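Local structure of cell wall binding protein cwp8 (Peptoclostridium difficile, 5J6Q) at residues L464-E470 / V490-A494; T447-L451 / S474-E478; A428-S432 / N497-N502; V421-G426 / E470-S474; A435-Q439 / A540-A545. The protein probably anchors itself to the bacterial cell wall through its CWB2 modules, as one of the cell wall proteins of this organism. All coordinates share one frame; numbering follows the deposited sequence.

Contacts 1, 2 and 4 gather round one parallel sheet and the helix 475-484 beside it, their centres 7 to 11 Å apart. Contact 1 pairs the sheet's outermost strand 491-493 with strand 463-467, largely through backbone bonds; contact 4 joins the loops that leave strands 418-423 and 463-467, and S474, shared with contact 2, passes on to the capped start of the helix. Contacts 3 and 5 join successive helices, 427-430 and 434-438, to helices 498-509 and 531-542. Contact 3 is polar, with arginine, sulfate and water, whereas contact 5 is mostly alanine against alanine. Contacts 4 and 5 are the more buried; the other three are partly so.

Contact 1 (L464-E470 / V490-A494)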
# COMPACT_ATOMS: atom_id res chain seq x y z
N LEU A 464 -39.18 7.06 25.00
CA LEU A 464 -38.24 8.09 24.61
C LEU A 464 -36.90 8.07 25.36
O LEU A 464 -36.80 7.58 26.49
CB LEU A 464 -38.96 9.45 24.81
CG LEU A 464 -40.34 9.54 24.13
CD1 LEU A 464 -41.24 10.62 24.75
CD2 LEU A 464 -40.10 9.81 22.66
N GLU A 465 -35.87 8.60 24.73
CA GLU A 465 -34.53 8.68 25.33
C GLU A 465 -33.97 10.04 24.97
O GLU A 465 -34.15 10.50 23.84
CB GLU A 465 -33.62 7.53 24.83
CG GLU A 465 -32.22 7.56 25.41
CD GLU A 465 -31.96 6.46 26.45
OE1 GLU A 465 -31.58 6.82 27.58
OE2 GLU A 465 -32.12 5.26 26.16
N ILE A 466 -33.33 10.70 25.92
CA ILE A 466 -32.74 12.01 25.67
C ILE A 466 -31.22 11.88 25.54
O ILE A 466 -30.63 11.12 26.31
CB ILE A 466 -33.09 12.97 26.81
CG1 ILE A 466 -34.61 12.89 27.12
CG2 ILE A 466 -32.71 14.38 26.39
CD1 ILE A 466 -35.10 13.94 28.12
N VAL A 467 -30.62 12.63 24.60
CA VAL A 467 -29.17 12.59 24.36
C VAL A 467 -28.69 14.05 24.42
O VAL A 467 -29.00 14.85 23.56
CB VAL A 467 -28.79 11.89 23.00
CG1 VAL A 467 -27.25 11.89 22.82
CG2 VAL A 467 -29.28 10.45 22.98
N GLY A 468 -27.92 14.38 25.47
CA GLY A 468 -27.46 15.75 25.66
C GLY A 468 -27.73 16.12 27.13
O GLY A 468 -28.58 15.53 27.78
N GLY A 469 -26.97 17.07 27.65
CA GLY A 469 -27.15 17.53 29.01
C GLY A 469 -28.32 18.51 29.12
O GLY A 469 -28.98 18.83 28.12
N GLU A 470 -28.59 19.01 30.34
CA GLU A 470 -29.74 19.89 30.54
C GLU A 470 -29.64 21.22 29.79
O GLU A 470 -30.67 21.86 29.56
CB GLU A 470 -29.95 20.18 32.03
CG GLU A 470 -30.54 18.99 32.77
CD GLU A 470 -30.58 19.23 34.28
OE1 GLU A 470 -29.80 18.57 34.99
OE2 GLU A 470 -31.38 20.09 34.73
N VAL A 490 -37.95 8.37 31.41
CA VAL A 490 -37.10 8.71 30.29
C VAL A 490 -35.68 8.89 30.77
O VAL A 490 -35.38 9.77 31.57
CB VAL A 490 -37.60 10.01 29.61
CG1 VAL A 490 -36.65 10.42 28.50
CG2 VAL A 490 -39.00 9.79 29.04
N GLU A 491 -34.79 8.02 30.29
CA GLU A 491 -33.38 8.11 30.63
C GLU A 491 -32.70 9.18 29.77
O GLU A 491 -33.15 9.48 28.65
CB GLU A 491 -32.71 6.74 30.41
CG GLU A 491 -31.27 6.67 30.90
CD GLU A 491 -30.67 5.29 30.73
OE1 GLU A 491 -29.43 5.18 30.65
OE2 GLU A 491 -31.44 4.30 30.66
N ARG A 492 -31.65 9.77 30.31
CA ARG A 492 -30.85 10.78 29.65
C ARG A 492 -29.39 10.26 29.57
O ARG A 492 -28.84 9.86 30.58
CB ARG A 492 -30.93 12.09 30.46
CG ARG A 492 -29.84 13.12 30.13
CD ARG A 492 -29.91 14.34 31.07
NE ARG A 492 -31.23 14.99 31.13
CZ ARG A 492 -31.59 16.03 30.38
NH1 ARG A 492 -32.79 16.58 30.52
NH2 ARG A 492 -30.75 16.52 29.47
N LEU A 493 -28.82 10.21 28.38
CA LEU A 493 -27.42 9.83 28.16
C LEU A 493 -26.69 11.21 27.98
O LEU A 493 -26.96 11.88 26.99
CB LEU A 493 -27.22 8.95 26.88
CG LEU A 493 -27.02 7.46 27.13
CD1 LEU A 493 -28.16 6.80 27.93
CD2 LEU A 493 -26.95 6.80 25.80
N ALA A 494 -25.80 11.61 28.90
CA ALA A 494 -25.17 12.91 28.82
C ALA A 494 -23.82 12.90 29.51
O ALA A 494 -23.77 12.68 30.71
CB ALA A 494 -26.09 13.94 29.50
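I466 bonds to strand 491-493 through both its N and its O: its N donates to E491 O at 3.0 Å in an almost straight line (179°), and its O accepts from L493 N at 2.9 Å. G468 N continues the ladder to L493 O at 3.1 Å, so I466 pairs with R492 and V467 with L493 in parallel register. R492 then reaches past the end of strand 463-467, where NH2 donates to G468 O at 2.9 Å. That bond is bent, 138° at the hydrogen. A turn about CG-CD (chi3 -54°) swings the guanidinium back over the other segment, placing it between E470 CG, above the centre of one face, and I466 CG2, nearer the rim of the other. NH1 forms a salt bridge with E478 and a hydrogen bond with V473 O, which should help to fix the group's rotation. On the other face of the sheet E465 and E491 run side by side, with E465 OE1 and E491 OE2 4.0 Å apart; a salt bridge from E491 to K508 probably eases the charge. L493 CD1 touches E465 OE1, and just before strand 491-493, V490 CG1 packs on I466 CG1; V490 is poorly ordered. Two parallel strands linked through helix 475-484 make a beta-alpha-beta unit, here supplying the outermost strand 491-493 of a four-stranded parallel sheet.

Contact 2 (T447-L451 / S474-E478)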
# COMPACT_ATOMS: atom_id res chain seq x y z
N THR A 447 -35.28 19.61 19.54
CA THR A 447 -36.20 20.55 20.19
C THR A 447 -35.50 21.80 20.74
O THR A 447 -34.29 21.79 21.04
CB THR A 447 -36.98 19.80 21.31
OG1 THR A 447 -38.02 20.66 21.80
CG2 THR A 447 -36.06 19.39 22.47
N GLY A 448 -36.27 22.89 20.85
CA GLY A 448 -35.76 24.14 21.37
C GLY A 448 -36.02 24.09 22.85
O GLY A 448 -36.20 23.01 23.40
N ASN A 449 -36.04 25.24 23.49
CA ASN A 449 -36.25 25.31 24.93
C ASN A 449 -37.52 24.64 25.40
O ASN A 449 -37.58 24.17 26.54
CB ASN A 449 -36.23 26.75 25.37
CG ASN A 449 -34.81 27.19 25.51
OD1 ASN A 449 -34.42 28.24 24.98
ND2 ASN A 449 -33.96 26.38 26.15
N GLU A 450 -38.54 24.59 24.55
CA GLU A 450 -39.79 23.93 24.90
C GLU A 450 -40.31 23.07 23.75
O GLU A 450 -40.30 23.49 22.59
CB GLU A 450 -40.85 24.97 25.33
CG GLU A 450 -41.21 25.97 24.24
CD GLU A 450 -42.24 26.98 24.72
OE1 GLU A 450 -43.34 27.04 24.12
OE2 GLU A 450 -41.95 27.71 25.69
N LEU A 451 -40.76 21.87 24.09
CA LEU A 451 -41.30 20.89 23.15
C LEU A 451 -42.55 21.39 22.43
O LEU A 451 -43.50 21.84 23.07
CB LEU A 451 -41.63 19.62 23.95
CG LEU A 451 -41.92 18.38 23.11
CD1 LEU A 451 -40.65 17.88 22.46
CD2 LEU A 451 -42.49 17.31 24.01
N SER A 474 -33.52 20.97 27.87
CA SER A 474 -33.93 21.49 29.18
C SER A 474 -34.65 20.44 30.02
O SER A 474 -35.29 19.53 29.49
CB SER A 474 -34.83 22.71 29.01
OG SER A 474 -36.17 22.32 28.78
N LYS A 475 -34.53 20.58 31.34
CA LYS A 475 -35.14 19.68 32.32
C LYS A 475 -36.66 19.84 32.28
O LYS A 475 -37.38 19.00 32.78
CB LYS A 475 -34.58 20.00 33.72
CG LYS A 475 -35.20 19.22 34.87
CD LYS A 475 -34.65 19.75 36.19
CE LYS A 475 -35.10 18.95 37.39
NZ LYS A 475 -34.41 19.43 38.63
N GLU A 476 -37.13 20.92 31.66
CA GLU A 476 -38.56 21.18 31.49
C GLU A 476 -39.10 20.27 30.37
O GLU A 476 -40.16 19.65 30.52
CB GLU A 476 -38.81 22.66 31.14
CG GLU A 476 -37.57 23.53 31.28
CD GLU A 476 -37.83 24.78 32.10
OE1 GLU A 476 -38.34 24.64 33.23
OE2 GLU A 476 -37.53 25.89 31.61
N VAL A 477 -38.37 20.19 29.25
CA VAL A 477 -38.74 19.33 28.12
C VAL A 477 -38.77 17.91 28.63
O VAL A 477 -39.64 17.11 28.27
CB VAL A 477 -37.70 19.51 26.98
CG1 VAL A 477 -37.93 18.47 25.88
CG2 VAL A 477 -37.81 20.92 26.40
N GLU A 478 -37.81 17.59 29.48
CA GLU A 478 -37.71 16.28 30.10
C GLU A 478 -38.99 15.94 30.87
O GLU A 478 -39.54 14.85 30.71
CB GLU A 478 -36.55 16.27 31.07
CG GLU A 478 -36.22 14.88 31.55
CD GLU A 478 -35.20 14.90 32.64
OE1 GLU A 478 -34.49 15.94 32.76
OE2 GLU A 478 -35.11 13.88 33.37
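The hydroxyl of S474 makes the polar link to the other segment and caps its own helix at once. S474 OG donates to N449 O at 3.2 Å, approaching from 24° outside the carbonyl plane, and accepts from V477 N at 3.1 Å with a nearly straight N-H (163°). A weak bond from E476 N, 3.3 Å from S474 OG, adds to this. With chi1 at 83°, OG sits between the backbone N and the carbonyl carbon of S474, where it can turn back to the amides at the start of the helix while still facing N449. The backbone takes over one residue on, E478 N bonding to S474 O.

The apolar part rests on V477, which is buried and turns both methyls to the loop. V477 CG2 presses on the backbone at N449, 3.3 Å from N449 O, and touches E450 CA and L451 N beyond. V477 CG1 instead meets T447 CG2 at 4.0 Å, the two methyls tip to tip, and lies beside L451 CB at 4.3 Å. The L451 side chain goes on to pack against L481 and I484, further along the same helix.

T447 closes strand 444-447 and is bonded by its backbone to V422 and G424 in the adjoining strand 418-423 and the turn after it. The loop beyond an outermost strand of the parallel sheet thus lies on the first turn of helix 475-484, and S474 is that helix's serine N-cap.

Contact 3 (A428-S432 / N497-N502). With SO4 (sulfate ion), chain C.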
# COMPACT_ATOMS: atom_id res chain seq x y z
N ALA A 428 -23.00 17.48 18.17
CA ALA A 428 -21.87 16.67 18.50
C ALA A 428 -22.27 15.54 19.49
O ALA A 428 -21.57 14.55 19.46
CB ALA A 428 -20.84 17.54 19.13
N ASP A 429 -23.36 15.72 20.38
CA ASP A 429 -23.85 14.65 21.30
C ASP A 429 -24.78 13.76 20.57
O ASP A 429 -24.86 12.54 20.84
CB ASP A 429 -24.66 15.18 22.51
CG ASP A 429 -23.82 15.82 23.56
OD1 ASP A 429 -22.56 15.57 23.59
OD2 ASP A 429 -24.37 16.56 24.37
N ALA A 430 -25.56 14.37 19.68
CA ALA A 430 -26.59 13.69 18.92
C ALA A 430 -26.07 12.69 17.95
O ALA A 430 -26.59 11.58 17.95
CB ALA A 430 -27.43 14.72 18.20
N MET A 431 -25.06 13.05 17.12
CA MET A 431 -24.42 12.19 16.14
C MET A 431 -24.06 10.81 16.67
O MET A 431 -23.98 9.88 15.92
CB MET A 431 -23.13 12.83 15.76
CG MET A 431 -22.55 12.21 14.63
SD MET A 431 -23.53 12.66 13.15
CE MET A 431 -23.43 14.44 13.27
N SER A 432 -23.82 10.72 17.93
CA SER A 432 -23.49 9.49 18.60
C SER A 432 -24.66 8.44 18.61
O SER A 432 -24.42 7.21 18.71
CB SER A 432 -23.06 9.89 20.02
OG SER A 432 -21.68 10.21 20.09
N ASN A 497 -18.64 16.06 28.01
CA ASN A 497 -18.31 16.52 26.65
C ASN A 497 -18.76 15.45 25.67
O ASN A 497 -19.27 14.39 26.06
CB ASN A 497 -16.81 16.85 26.52
CG ASN A 497 -15.92 15.70 26.83
OD1 ASN A 497 -16.09 14.60 26.20
ND2 ASN A 497 -15.04 15.77 27.87
N ARG A 498 -18.60 15.75 24.40
CA ARG A 498 -19.07 14.89 23.34
C ARG A 498 -18.39 13.48 23.28
O ARG A 498 -19.02 12.57 22.77
CB ARG A 498 -18.85 15.63 21.97
CG ARG A 498 -17.41 15.53 21.50
CD ARG A 498 -17.15 16.50 20.35
NE ARG A 498 -17.61 17.87 20.66
CZ ARG A 498 -17.83 18.82 19.74
NH1 ARG A 498 -17.69 18.55 18.45
NH2 ARG A 498 -18.15 20.05 20.11
N LYS A 499 -17.13 13.35 23.77
CA LYS A 499 -16.43 12.11 23.76
C LYS A 499 -17.05 11.25 24.96
O LYS A 499 -17.26 10.03 24.76
CB LYS A 499 -14.91 12.22 23.89
CG LYS A 499 -14.33 12.91 22.67
CD LYS A 499 -12.95 13.32 22.85
CE LYS A 499 -12.08 12.13 22.55
NZ LYS A 499 -12.15 11.78 21.14
N ASP A 500 -17.34 11.88 26.10
CA ASP A 500 -18.02 11.16 27.18
C ASP A 500 -19.42 10.77 26.75
O ASP A 500 -19.85 9.69 27.05
CB ASP A 500 -18.07 11.96 28.46
CG ASP A 500 -16.72 12.32 28.92
OD1 ASP A 500 -15.75 11.46 28.73
OD2 ASP A 500 -16.55 13.49 29.40
N THR A 501 -20.15 11.61 26.05
CA THR A 501 -21.47 11.14 25.54
C THR A 501 -21.33 9.94 24.59
O THR A 501 -22.14 8.98 24.65
CB THR A 501 -22.13 12.27 24.79
OG1 THR A 501 -22.26 13.38 25.72
CG2 THR A 501 -23.46 11.88 24.16
N ASN A 502 -20.37 10.03 23.66
CA ASN A 502 -20.16 8.95 22.71
C ASN A 502 -19.87 7.71 23.52
O ASN A 502 -20.51 6.67 23.23
CB ASN A 502 -19.02 9.23 21.77
CG ASN A 502 -18.79 8.26 20.69
OD1 ASN A 502 -17.65 7.68 20.59
ND2 ASN A 502 -19.74 8.07 19.83
S SO4 C . -17.99 19.65 24.02
O1 SO4 C . -16.68 19.67 24.56
O2 SO4 C . -18.87 19.99 24.99
O3 SO4 C . -18.31 18.30 23.45
O4 SO4 C . -18.06 20.64 22.95
O HOH W 1 -21.20 12.48 21.21
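The guanidinium of R498 has A428 CB over the centre of one face, 3.3 Å from CZ, and a sulfate ion at its edge. R498 NH2 donates to sulfate O4 at 2.9 Å and R498 NE to sulfate O3, also at 2.9 Å, both almost straight; the backbone N of R498 adds a bond of 2.7 Å to O3. This is an anion held at the N-terminus of a helix, 498-509, where the helix dipole would favour negative charge; the sulfate probably comes from the crystallisation liquor. Y523 bonds to it through OH and makes a cation-pi contact with R498, while NH1 is held by D521 O and N527.

N497 caps the helix. Its OD1 accepts from K499 N in the carbonyl plane and from D500 N at a tilt. The amide of N502 reaches S432, just after helix 427-430, brought there by CG standing anti to the backbone N (chi1 -174°): N502 ND2 donates to S432 OG at 2.9 Å, 15° out of the amide plane, and also bonds to I547 O.

Between these ends D429 crosses T501 at about a right angle; D429 OD1 lies 3.1 Å from T501 OG1, which is hydrogen-bonded to G495 N. A water joins the two segments: it donates to both A428 O and R498 O and accepts from S432 OG at 2.6 Å.

Contact 4 (V421-G426 / E470-S474); sequences VVGGNG and ENSVS
V473 lays its CG2 methyl over the peptide joining V422 to G423, 3.4 Å from both V422 C and G423 N. Its other methyl, CG1, meets V421 CG1 at 4.0 Å, the two side chains slanting across each other. The split follows from chi1 of 172°, which sets CG1 anti to the backbone N and leaves CG2 on the side of the V422-G423 peptide. I466 and L481 lie next to this pair and continue the apolar layer.

Next to the valine the backbones themselves come together. The carbonyl oxygen of S472 is approached from the side by G423 CA, 3.3 Å away, in a CA-H...O contact made possible by the lack of a side chain on G423, while the C=O bond is directed more nearly at a water. The oxygen accepts from this water, which in turn accepts from G424 N, so the two loops are also joined through solvent.

With chi1 at 64°, N425 CG lies between its backbone N and carbonyl carbon, and at this more exposed end N425 OD1 comes to 3.0 Å from S472 OG, while N425 ND2 faces N471 O at 3.6 Å. N425 is the third residue of a type I beta turn running from G423 to G426, closed by G426 N bonding to G423 O at 2.7 Å. G426 stands at the N-cap position of helix 427-430, and S474, ending the other loop, does so for helix 475-484. Two neighbouring parallel strands, 418-423 and 463-467, thus each end in a loop that starts a helix, and the loops pack side by side, as in parallel alpha/beta folds.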
# COMPACT_ATOMS: atom_id res chain seq x y z
N VAL A 421 -34.51 12.27 21.69
CA VAL A 421 -34.68 13.73 21.76
C VAL A 421 -33.39 14.37 22.03
O VAL A 421 -32.69 13.97 22.94
CB VAL A 421 -35.71 14.18 22.84
CG1 VAL A 421 -35.48 15.64 23.21
CG2 VAL A 421 -37.12 14.00 22.30
N VAL A 422 -33.06 15.40 21.25
CA VAL A 422 -31.75 16.07 21.34
C VAL A 422 -31.99 17.54 21.19
O VAL A 422 -33.05 17.92 20.67
CB VAL A 422 -30.82 15.49 20.19
CG1 VAL A 422 -30.84 13.93 20.20
CG2 VAL A 422 -31.27 15.99 18.82
N GLY A 423 -31.02 18.37 21.53
CA GLY A 423 -31.21 19.82 21.42
C GLY A 423 -30.74 20.40 20.10
O GLY A 423 -29.87 19.88 19.41
N GLY A 424 -31.34 21.51 19.72
CA GLY A 424 -31.01 22.13 18.46
C GLY A 424 -29.57 22.56 18.44
O GLY A 424 -29.03 22.83 17.38
N ASN A 425 -28.94 22.63 19.59
CA ASN A 425 -27.51 22.96 19.61
C ASN A 425 -26.67 21.71 19.99
O ASN A 425 -25.49 21.85 20.30
CB ASN A 425 -27.21 24.09 20.66
CG ASN A 425 -27.49 23.65 22.11
OD1 ASN A 425 -27.84 22.48 22.37
ND2 ASN A 425 -27.35 24.54 23.13
N GLY A 426 -27.27 20.50 19.98
CA GLY A 426 -26.49 19.36 20.45
C GLY A 426 -26.03 18.40 19.39
O GLY A 426 -26.05 17.18 19.64
N GLU A 470 -28.59 19.01 30.34
CA GLU A 470 -29.74 19.89 30.54
C GLU A 470 -29.64 21.22 29.79
O GLU A 470 -30.67 21.86 29.56
CB GLU A 470 -29.95 20.18 32.03
CG GLU A 470 -30.54 18.99 32.77
CD GLU A 470 -30.58 19.23 34.28
OE1 GLU A 470 -29.80 18.57 34.99
OE2 GLU A 470 -31.38 20.09 34.73
N ASN A 471 -28.44 21.64 29.41
CA ASN A 471 -28.28 22.87 28.65
C ASN A 471 -28.61 22.69 27.13
O ASN A 471 -28.59 23.65 26.36
CB ASN A 471 -26.86 23.41 28.87
CG ASN A 471 -26.74 24.12 30.22
OD1 ASN A 471 -25.77 24.83 30.48
ND2 ASN A 471 -27.70 24.00 31.14
N SER A 472 -28.96 21.45 26.70
CA SER A 472 -29.30 21.16 25.29
C SER A 472 -30.73 20.78 25.26
O SER A 472 -31.48 21.21 24.40
CB SER A 472 -28.43 20.02 24.73
OG SER A 472 -27.11 20.49 24.55
N VAL A 473 -31.10 19.91 26.18
CA VAL A 473 -32.47 19.52 26.33
C VAL A 473 -32.80 19.89 27.74
O VAL A 473 -32.38 19.23 28.72
CB VAL A 473 -32.66 18.01 26.05
CG1 VAL A 473 -34.08 17.58 26.40
CG2 VAL A 473 -32.36 17.72 24.59
N SER A 474 -33.52 20.97 27.87
CA SER A 474 -33.93 21.49 29.18
C SER A 474 -34.65 20.44 30.02
O SER A 474 -35.29 19.53 29.49
CB SER A 474 -34.83 22.71 29.01
OG SER A 474 -36.17 22.32 28.78
O HOH W 2 -32.36 22.96 22.30

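Contact 5 (A435-Q439 / A540-A545); sequences ARAAQ and AASSKA
The carbonyl oxygen of A435 accepts the helical hydrogen bond of Q439 N at 2.8 Å and is also touched by A541 CB, 3.5 Å away. A541 CB is also 3.5 Å from A438 CB, and close to Q439 N and CB. A second alanine pair, A435 CB against A540 CB at 3.9 Å, brings the helices together further back. With only a methyl on A541, the CA atoms of Q439 and A541 come to 4.4 Å. S333 of helix 329-334 packs against A438 and A541 both.

Helix 531-542 finishes here in a Schellman motif, with A545 N bonding to A540 O, K544 N to A541 O, and K544 at positive phi as the C-prime residue. Q439 reaches along this end. Its chain is fully extended (chi1 -173°, chi2 -170°), which carries the amide to K544, whose side chain it crosses at about a right angle: Q439 NE2 lies 3.4 Å from K544 CA, and Q439 OE1 3.8 Å from K544 CB. Q439 NE2 donates to a water at 3.0 Å, and the water donates in turn to A545 O.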
# COMPACT_ATOMS: atom_id res chain seq x y z
N ALA A 435 -26.50 6.02 14.43
CA ALA A 435 -26.51 4.63 13.94
C ALA A 435 -27.63 3.85 14.65
O ALA A 435 -28.37 3.18 14.01
CB ALA A 435 -25.17 3.96 14.22
N ARG A 436 -27.70 3.96 15.99
CA ARG A 436 -28.66 3.20 16.79
C ARG A 436 -30.05 3.54 16.34
O ARG A 436 -30.84 2.59 16.17
CB ARG A 436 -28.43 3.52 18.27
CG ARG A 436 -29.58 3.13 19.14
CD ARG A 436 -29.58 1.59 19.18
NE ARG A 436 -30.66 1.08 19.99
CZ ARG A 436 -30.66 -0.15 20.53
NH1 ARG A 436 -31.70 -0.54 21.27
NH2 ARG A 436 -29.64 -0.99 20.34
N ALA A 437 -30.34 4.85 16.11
CA ALA A 437 -31.66 5.22 15.67
C ALA A 437 -31.93 4.70 14.27
O ALA A 437 -33.03 4.15 14.05
CB ALA A 437 -31.85 6.70 15.67
N ALA A 438 -30.95 4.85 13.33
CA ALA A 438 -31.13 4.36 11.98
C ALA A 438 -31.38 2.86 12.05
O ALA A 438 -32.12 2.33 11.24
CB ALA A 438 -29.89 4.59 11.12
N GLN A 439 -30.75 2.20 12.98
CA GLN A 439 -30.85 0.75 13.11
C GLN A 439 -32.26 0.29 13.65
O GLN A 439 -32.54 -0.90 13.64
CB GLN A 439 -29.78 0.26 14.07
CG GLN A 439 -29.72 -1.25 14.12
CD GLN A 439 -28.86 -1.81 15.20
OE1 GLN A 439 -29.14 -2.88 15.78
NE2 GLN A 439 -27.78 -1.16 15.52
N ALA A 540 -23.16 2.14 9.48
CA ALA A 540 -22.95 1.49 10.76
C ALA A 540 -24.29 0.83 11.24
O ALA A 540 -24.20 -0.24 11.84
CB ALA A 540 -22.52 2.48 11.81
N ALA A 541 -25.50 1.46 10.97
CA ALA A 541 -26.78 0.81 11.36
C ALA A 541 -26.88 -0.58 10.67
O ALA A 541 -27.21 -1.57 11.35
CB ALA A 541 -27.97 1.65 10.92
N SER A 542 -26.60 -0.65 9.35
CA SER A 542 -26.68 -1.96 8.58
C SER A 542 -25.75 -2.99 9.23
O SER A 542 -26.00 -4.18 9.20
CB SER A 542 -26.25 -1.77 7.12
OG SER A 542 -27.24 -1.02 6.43
N SER A 543 -24.64 -2.55 9.82
CA SER A 543 -23.75 -3.52 10.48
C SER A 543 -24.06 -3.66 12.02
O SER A 543 -23.23 -4.24 12.71
CB SER A 543 -22.26 -3.08 10.32
OG SER A 543 -21.85 -2.92 8.97
N LYS A 544 -25.18 -3.09 12.55
CA LYS A 544 -25.47 -3.10 14.02
C LYS A 544 -24.21 -2.73 14.80
O LYS A 544 -23.89 -3.34 15.83
CB LYS A 544 -25.98 -4.46 14.46
CG LYS A 544 -27.00 -5.02 13.42
CD LYS A 544 -27.76 -6.28 13.96
CE LYS A 544 -29.25 -6.31 13.55
NZ LYS A 544 -29.48 -6.13 12.10
N ALA A 545 -23.51 -1.64 14.35
CA ALA A 545 -22.21 -1.38 14.93
C ALA A 545 -22.20 0.12 15.31
O ALA A 545 -22.96 0.90 14.77
CB ALA A 545 -21.12 -1.66 13.79
O HOH W 3 -25.80 1.04 14.88